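Long-range contacts in uncharacterized protein RPA4178 (Rhodopseudomonas palustris, PDB 3LAG), which is of unknown function but has a cupin domain and binds metal, a nickel ion in this structure: residues T20-P25 with F89-L94; T50-D55 with Q76-N81. One frame throughout, in Å; residues are numbered along the deposited sequence.

Contact 1 (T20-P25 with F89-L94); sequences TEWRLP and FLEIEL
Thr20 and Glu91 face each other as a hydrogen-bonded antiparallel pair, Thr20 N to Glu91 O at 2.9 Å and Glu91 N to Thr20 O at 2.8 Å. Two residues on, Trp22 and Phe89 repeat the pattern, with Trp22 N reaching Phe89 O almost straight along its carbonyl. Between them Glu21 and Leu90 form a non-hydrogen-bonded pair, and the short strand axes run at 146°, 4.7 Å apart at closest. On the face carrying Thr20, Trp22, Phe89 and Glu91, the CB of Trp22 sits over one face of the Phe89 ring, 3.5 Å from CZ. The indole five-membered ring and the phenyl lie at 22° but slid apart, so they barely overlap. Thr20 CG2 lies above one face of the indole, toward its rim. This pairing of strand 17-24 with strand 87-94 belongs to the beta-barrel of the cupin fold, where strand 39-43 flanks the second strand. The Glu91 side chain comes within about 4 Å of the nickel at its nearest atom, so this face borders the metal site. Water joins the polar ends: one molecule accepts from Trp22 NE1 at 2.9 Å, in the ring plane, and donates to Glu91 OE2 at 2.6 Å. An alanine at Trp22 would probably leave this water without its indole donor and open a gap beside Thr20 CG2. On the other face, in the Glu21 conformer described, one of two, Glu21 CG packs on Leu90 CD1 and Arg23 NE forms a salt bridge with Glu21 OE2; Arg23 also pairs with Glu86.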
loop_
_atom_site.group_PDB
_atom_site.type_symbol
_atom_site.label_atom_id
_atom_site.label_comp_id
_atom_site.label_asym_id
_atom_site.label_seq_id
_atom_site.Cartn_x
_atom_site.Cartn_y
_atom_site.Cartn_z
ATOM N N THR B 20 -1.014 8.484 1.688
ATOM C CA THR B 20 -1.984 8.947 2.673
ATOM C C THR B 20 -2.866 7.810 3.136
ATOM O O THR B 20 -3.440 7.083 2.324
ATOM C CB THR B 20 -2.901 10.040 2.089
ATOM O OG1 THR B 20 -2.095 11.087 1.539
ATOM C CG2 THR B 20 -3.818 10.628 3.156
ATOM N N GLU B 21 -2.965 7.666 4.451
ATOM C CA GLU B 21 -3.903 6.736 5.058
ATOM C C GLU B 21 -5.242 7.429 5.266
ATOM O O GLU B 21 -5.316 8.466 5.930
ATOM C CB GLU B 21 -3.364 6.248 6.400
ATOM C CG GLU B 21 -4.290 5.302 7.130
ATOM C CD GLU B 21 -3.718 4.887 8.468
ATOM O OE1 GLU B 21 -2.675 5.449 8.866
ATOM O OE2 GLU B 21 -4.298 3.995 9.118
ATOM N N TRP B 22 -6.295 6.849 4.693
ATOM C CA TRP B 22 -7.654 7.357 4.848
ATOM C C TRP B 22 -8.450 6.453 5.769
ATOM O O TRP B 22 -8.457 5.236 5.601
ATOM C CB TRP B 22 -8.360 7.464 3.486
ATOM C CG TRP B 22 -7.833 8.595 2.665
ATOM C CD1 TRP B 22 -6.854 8.544 1.709
ATOM C CD2 TRP B 22 -8.234 9.966 2.751
ATOM N NE1 TRP B 22 -6.626 9.800 1.191
ATOM C CE2 TRP B 22 -7.468 10.688 1.808
ATOM C CE3 TRP B 22 -9.175 10.652 3.528
ATOM C CZ2 TRP B 22 -7.607 12.063 1.630
ATOM C CZ3 TRP B 22 -9.316 12.021 3.346
ATOM C CH2 TRP B 22 -8.537 12.710 2.402
ATOM N N ARG B 23 -9.106 7.061 6.751
ATOM C CA ARG B 23 -10.000 6.342 7.650
ATOM C C ARG B 23 -11.350 7.023 7.620
ATOM O O ARG B 23 -11.470 8.210 7.934
ATOM C CB ARG B 23 -9.443 6.329 9.075
ATOM C CG ARG B 23 -8.247 5.429 9.219
ATOM C CD ARG B 23 -7.704 5.413 10.642
ATOM N NE ARG B 23 -6.691 4.377 10.791
ATOM C CZ ARG B 23 -6.942 3.128 11.171
ATOM N NH1 ARG B 23 -8.176 2.740 11.466
ATOM N NH2 ARG B 23 -5.946 2.264 11.273
ATOM N N LEU B 24 -12.368 6.270 7.224
ATOM C CA LEU B 24 -13.721 6.801 7.138
ATOM C C LEU B 24 -14.624 6.103 8.134
ATOM O O LEU B 24 -15.018 4.949 7.936
ATOM C CB LEU B 24 -14.290 6.649 5.727
ATOM C CG LEU B 24 -13.971 7.782 4.755
ATOM C CD1 LEU B 24 -12.512 7.771 4.355
ATOM C CD2 LEU B 24 -14.868 7.660 3.538
ATOM N N PRO B 25 -14.966 6.807 9.220
ATOM C CA PRO B 25 -15.956 6.269 10.158
ATOM C C PRO B 25 -17.320 6.097 9.474
ATOM O O PRO B 25 -17.590 6.715 8.453
ATOM C CB PRO B 25 -16.060 7.373 11.214
ATOM C CG PRO B 25 -14.767 8.100 11.138
ATOM C CD PRO B 25 -14.398 8.085 9.686
ATOM N N PHE B 89 -8.086 2.685 3.866
ATOM C CA PHE B 89 -7.269 2.414 2.698
ATOM C C PHE B 89 -6.127 3.405 2.636
ATOM O O PHE B 89 -6.222 4.508 3.180
ATOM C CB PHE B 89 -8.087 2.463 1.397
ATOM C CG PHE B 89 -8.772 3.775 1.153
ATOM C CD1 PHE B 89 -8.186 4.752 0.361
ATOM C CD2 PHE B 89 -10.035 4.014 1.669
ATOM C CE1 PHE B 89 -8.832 5.958 0.126
ATOM C CE2 PHE B 89 -10.683 5.222 1.434
ATOM C CZ PHE B 89 -10.076 6.189 0.658
ATOM N N LEU B 90 -5.046 2.994 1.990
ATOM C CA LEU B 90 -3.956 3.894 1.664
ATOM C C LEU B 90 -4.095 4.317 0.213
ATOM O O LEU B 90 -4.502 3.539 -0.652
ATOM C CB LEU B 90 -2.586 3.244 1.917
ATOM C CG LEU B 90 -2.040 3.363 3.349
ATOM C CD1 LEU B 90 -2.986 2.812 4.395
ATOM C CD2 LEU B 90 -0.673 2.692 3.453
ATOM N N GLU B 91 -3.792 5.578 -0.036
ATOM C CA GLU B 91 -3.757 6.102 -1.379
ATOM C C GLU B 91 -2.348 6.582 -1.666
ATOM O O GLU B 91 -1.780 7.390 -0.923
ATOM C CB GLU B 91 -4.724 7.251 -1.485
ATOM C CG GLU B 91 -5.362 7.341 -2.830
ATOM C CD GLU B 91 -6.651 8.099 -2.780
ATOM O OE1 GLU B 91 -7.724 7.466 -2.900
ATOM O OE2 GLU B 91 -6.575 9.325 -2.600
ATOM N N ILE B 92 -1.796 6.077 -2.760
ATOM C CA ILE B 92 -0.418 6.340 -3.134
ATOM C C ILE B 92 -0.427 7.150 -4.427
ATOM O O ILE B 92 -0.804 6.641 -5.480
ATOM C CB ILE B 92 0.369 5.019 -3.312
ATOM C CG1 ILE B 92 0.327 4.187 -2.020
ATOM C CG2 ILE B 92 1.807 5.300 -3.708
ATOM C CD1 ILE B 92 -0.788 3.161 -1.959
ATOM N N GLU B 93 -0.051 8.421 -4.328
ATOM C CA GLU B 93 -0.102 9.349 -5.449
ATOM C C GLU B 93 1.299 9.570 -5.988
ATOM O O GLU B 93 2.240 9.774 -5.225
ATOM C CB GLU B 93 -0.692 10.681 -4.996
ATOM C CG GLU B 93 -2.129 10.604 -4.542
ATOM C CD GLU B 93 -2.611 11.935 -4.026
ATOM O OE1 GLU B 93 -2.287 12.270 -2.864
ATOM O OE2 GLU B 93 -3.302 12.652 -4.779
ATOM N N LEU B 94 1.433 9.534 -7.317
ATOM C CA LEU B 94 2.740 9.701 -7.964
ATOM C C LEU B 94 2.944 11.142 -8.429
ATOM O O LEU B 94 2.044 11.741 -9.043
ATOM C CB LEU B 94 2.908 8.750 -9.155
ATOM C CG LEU B 94 2.912 7.256 -8.826
ATOM C CD1 LEU B 94 3.726 7.000 -7.556
ATOM C CD2 LEU B 94 1.485 6.707 -8.679
HETATM O O HOH W 1 -1.721 10.433 -1.068
HETATM O O HOH W 2 -4.898 10.517 -1.001
#

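Contact 2 (T50-D55 with Q76-N81); sequences TIVAPD and QHDVRN. With NI (nickel (II) ion), chain F.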
loop_
_atom_site.group_PDB
_atom_site.type_symbol
_atom_site.label_atom_id
_atom_site.label_comp_id
_atom_site.label_asym_id
_atom_site.label_seq_id
_atom_site.Cartn_x
_atom_site.Cartn_y
_atom_site.Cartn_z
ATOM N N THR B 50 -18.907 4.114 -0.658
ATOM C CA THR B 50 -19.788 4.872 -1.529
ATOM C C THR B 50 -18.990 5.915 -2.311
ATOM O O THR B 50 -18.217 6.689 -1.740
ATOM C CB THR B 50 -20.903 5.531 -0.715
ATOM O OG1 THR B 50 -21.691 4.505 -0.095
ATOM C CG2 THR B 50 -21.792 6.381 -1.604
ATOM N N ILE B 51 -19.167 5.911 -3.633
ATOM C CA ILE B 51 -18.539 6.894 -4.500
ATOM C C ILE B 51 -19.641 7.718 -5.137
ATOM O O ILE B 51 -20.550 7.158 -5.762
ATOM C CB ILE B 51 -17.720 6.227 -5.624
ATOM C CG1 ILE B 51 -16.669 5.288 -5.018
ATOM C CG2 ILE B 51 -17.087 7.292 -6.516
ATOM C CD1 ILE B 51 -15.785 4.589 -6.037
ATOM N N VAL B 52 -19.588 9.035 -4.952
ATOM C CA VAL B 52 -20.574 9.930 -5.542
ATOM C C VAL B 52 -19.939 10.629 -6.731
ATOM O O VAL B 52 -18.936 11.344 -6.596
ATOM C CB VAL B 52 -21.083 10.986 -4.553
ATOM C CG1 VAL B 52 -22.262 11.760 -5.170
ATOM C CG2 VAL B 52 -21.478 10.340 -3.228
ATOM N N ALA B 53 -20.499 10.366 -7.909
ATOM C CA ALA B 53 -19.998 10.935 -9.149
ATOM C C ALA B 53 -20.433 12.392 -9.241
ATOM O O ALA B 53 -21.321 12.822 -8.505
ATOM C CB ALA B 53 -20.532 10.139 -10.339
ATOM N N PRO B 54 -19.808 13.165 -10.144
ATOM C CA PRO B 54 -20.214 14.570 -10.273
ATOM C C PRO B 54 -21.712 14.751 -10.554
ATOM O O PRO B 54 -22.255 15.787 -10.175
ATOM C CB PRO B 54 -19.371 15.070 -11.453
ATOM C CG PRO B 54 -18.163 14.196 -11.444
ATOM C CD PRO B 54 -18.645 12.841 -10.990
ATOM N N ASP B 55 -22.366 13.774 -11.181
ATOM C CA ASP B 55 -23.792 13.905 -11.486
ATOM C C ASP B 55 -24.691 13.541 -10.310
ATOM O O ASP B 55 -25.918 13.537 -10.430
ATOM C CB ASP B 55 -24.188 13.112 -12.747
ATOM C CG ASP B 55 -24.256 11.614 -12.510
ATOM O OD1 ASP B 55 -23.807 11.151 -11.446
ATOM O OD2 ASP B 55 -24.757 10.892 -13.393
ATOM N N GLN B 76 -12.858 12.553 -10.327
ATOM C CA GLN B 76 -13.554 13.565 -9.532
ATOM C C GLN B 76 -14.656 12.856 -8.774
ATOM O O GLN B 76 -15.533 12.239 -9.381
ATOM C CB GLN B 76 -14.206 14.632 -10.425
ATOM C CG GLN B 76 -13.277 15.365 -11.364
ATOM C CD GLN B 76 -13.985 16.496 -12.100
ATOM O OE1 GLN B 76 -13.538 17.642 -12.075
ATOM N NE2 GLN B 76 -15.098 16.177 -12.750
ATOM N N HIS B 77 -14.636 12.931 -7.449
ATOM C CA HIS B 77 -15.621 12.185 -6.681
ATOM C C HIS B 77 -15.708 12.661 -5.237
ATOM O O HIS B 77 -14.793 13.320 -4.732
ATOM C CB HIS B 77 -15.356 10.656 -6.754
ATOM C CG HIS B 77 -14.031 10.221 -6.195
ATOM N ND1 HIS B 77 -13.522 8.954 -6.403
ATOM C CD2 HIS B 77 -13.113 10.870 -5.438
ATOM C CE1 HIS B 77 -12.355 8.843 -5.800
ATOM N NE2 HIS B 77 -12.087 9.985 -5.197
ATOM N N ASP B 78 -16.812 12.308 -4.589
ATOM C CA ASP B 78 -16.886 12.316 -3.128
ATOM C C ASP B 78 -16.902 10.857 -2.710
ATOM O O ASP B 78 -17.558 10.050 -3.352
ATOM C CB ASP B 78 -18.179 12.993 -2.670
ATOM C CG ASP B 78 -18.295 13.116 -1.154
ATOM O OD1 ASP B 78 -17.278 12.999 -0.434
ATOM O OD2 ASP B 78 -19.431 13.383 -0.709
ATOM N N VAL B 79 -16.177 10.508 -1.658
ATOM C CA VAL B 79 -16.188 9.144 -1.169
ATOM C C VAL B 79 -16.769 9.145 0.237
ATOM O O VAL B 79 -16.399 9.968 1.074
ATOM C CB VAL B 79 -14.788 8.544 -1.228
ATOM C CG1 VAL B 79 -14.693 7.305 -0.371
ATOM C CG2 VAL B 79 -14.427 8.263 -2.692
ATOM N N ARG B 80 -17.708 8.238 0.471
ATOM C CA ARG B 80 -18.449 8.220 1.720
ATOM C C ARG B 80 -18.541 6.832 2.304
ATOM O O ARG B 80 -18.403 5.833 1.596
ATOM C CB ARG B 80 -19.865 8.730 1.487
ATOM C CG ARG B 80 -19.901 10.030 0.714
ATOM C CD ARG B 80 -21.316 10.514 0.505
ATOM N NE ARG B 80 -21.960 10.943 1.741
ATOM C CZ ARG B 80 -21.975 12.196 2.192
ATOM N NH1 ARG B 80 -22.604 12.490 3.323
ATOM N NH2 ARG B 80 -21.364 13.159 1.521
ATOM N N ASN B 81 -18.808 6.776 3.602
ATOM C CA ASN B 81 -19.057 5.513 4.259
ATOM C C ASN B 81 -20.494 5.433 4.762
ATOM O O ASN B 81 -20.843 6.049 5.776
ATOM C CB ASN B 81 -18.074 5.307 5.401
ATOM C CG ASN B 81 -18.164 3.925 5.993
ATOM O OD1 ASN B 81 -18.981 3.098 5.565
ATOM N ND2 ASN B 81 -17.314 3.656 6.977
HETATM NI NI NI F . -10.345 10.403 -4.055
HETATM O O HOH W 3 -8.688 10.706 -2.417
#
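Ile51 and His77 meet obliquely, Ile51 CG2 lying 3.8 Å from His77 CB and close to ND1. Val79 CG2, from the same strand as the histidine, lies over the centre of one face of the imidazole. His77 NE2 binds the nickel ion at 2.1 Å. His33 and His35 bind the same metal, and a water sits on it at 2.4 Å. On the face bearing Thr50, Val52, Asp78 and Arg80, aliphatic groups carry the packing: Thr50 CB opposes Arg80 CB, and Val52 CG2 touches Arg80 CD at 3.7 Å. Arg80 is bent at chi3 (68°), which turns NE off the line of the chain. Arg80 NH2 meets Asp78 OD2 on the syn side at 3.0 Å, within the guanidinium plane; Arg80 NE pairs with Glu82. Pro54 crosses the Gln76 side chain at about a right angle, Pro54 CG lying 3.9 Å from Gln76 NE2. Antiparallel backbone bonds join Thr50 with Arg80 and Val52 with Asp78, the straightest being Val52 N to Asp78 O at 178°. Strand 76-80 lies between strands 47-52 and 28-34, the latter contributing His33, in the three-histidine arrangement of a cupin metal site. Two carboxylates on one guanidinium would hold the arginine in its bend, while the methyl contacts on the imidazole are likely to limit its turning and so keep NE2 directed at the nickel.

From the N terminus the chain reaches strand 17-24, the first half of contact 1, and passes through strands 28-34 and 39-43 to strand 47-52. There contact 2 begins; it closes a short loop of 20 residues when strand 76-80 returns beside 47-52. The next strand, 87-94, then pairs with 17-24 and closes the longer loop of contact 1, so contact 2 is enclosed by contact 1 and the two do not cross. Their centres are about 15 Å apart, yet they touch where Leu24 O probably accepts a hydrogen bond from Asn81 ND2. Contact 1 joins an early strand to the last one and contact 2 two strands from the stretch between, all within the cupin barrel.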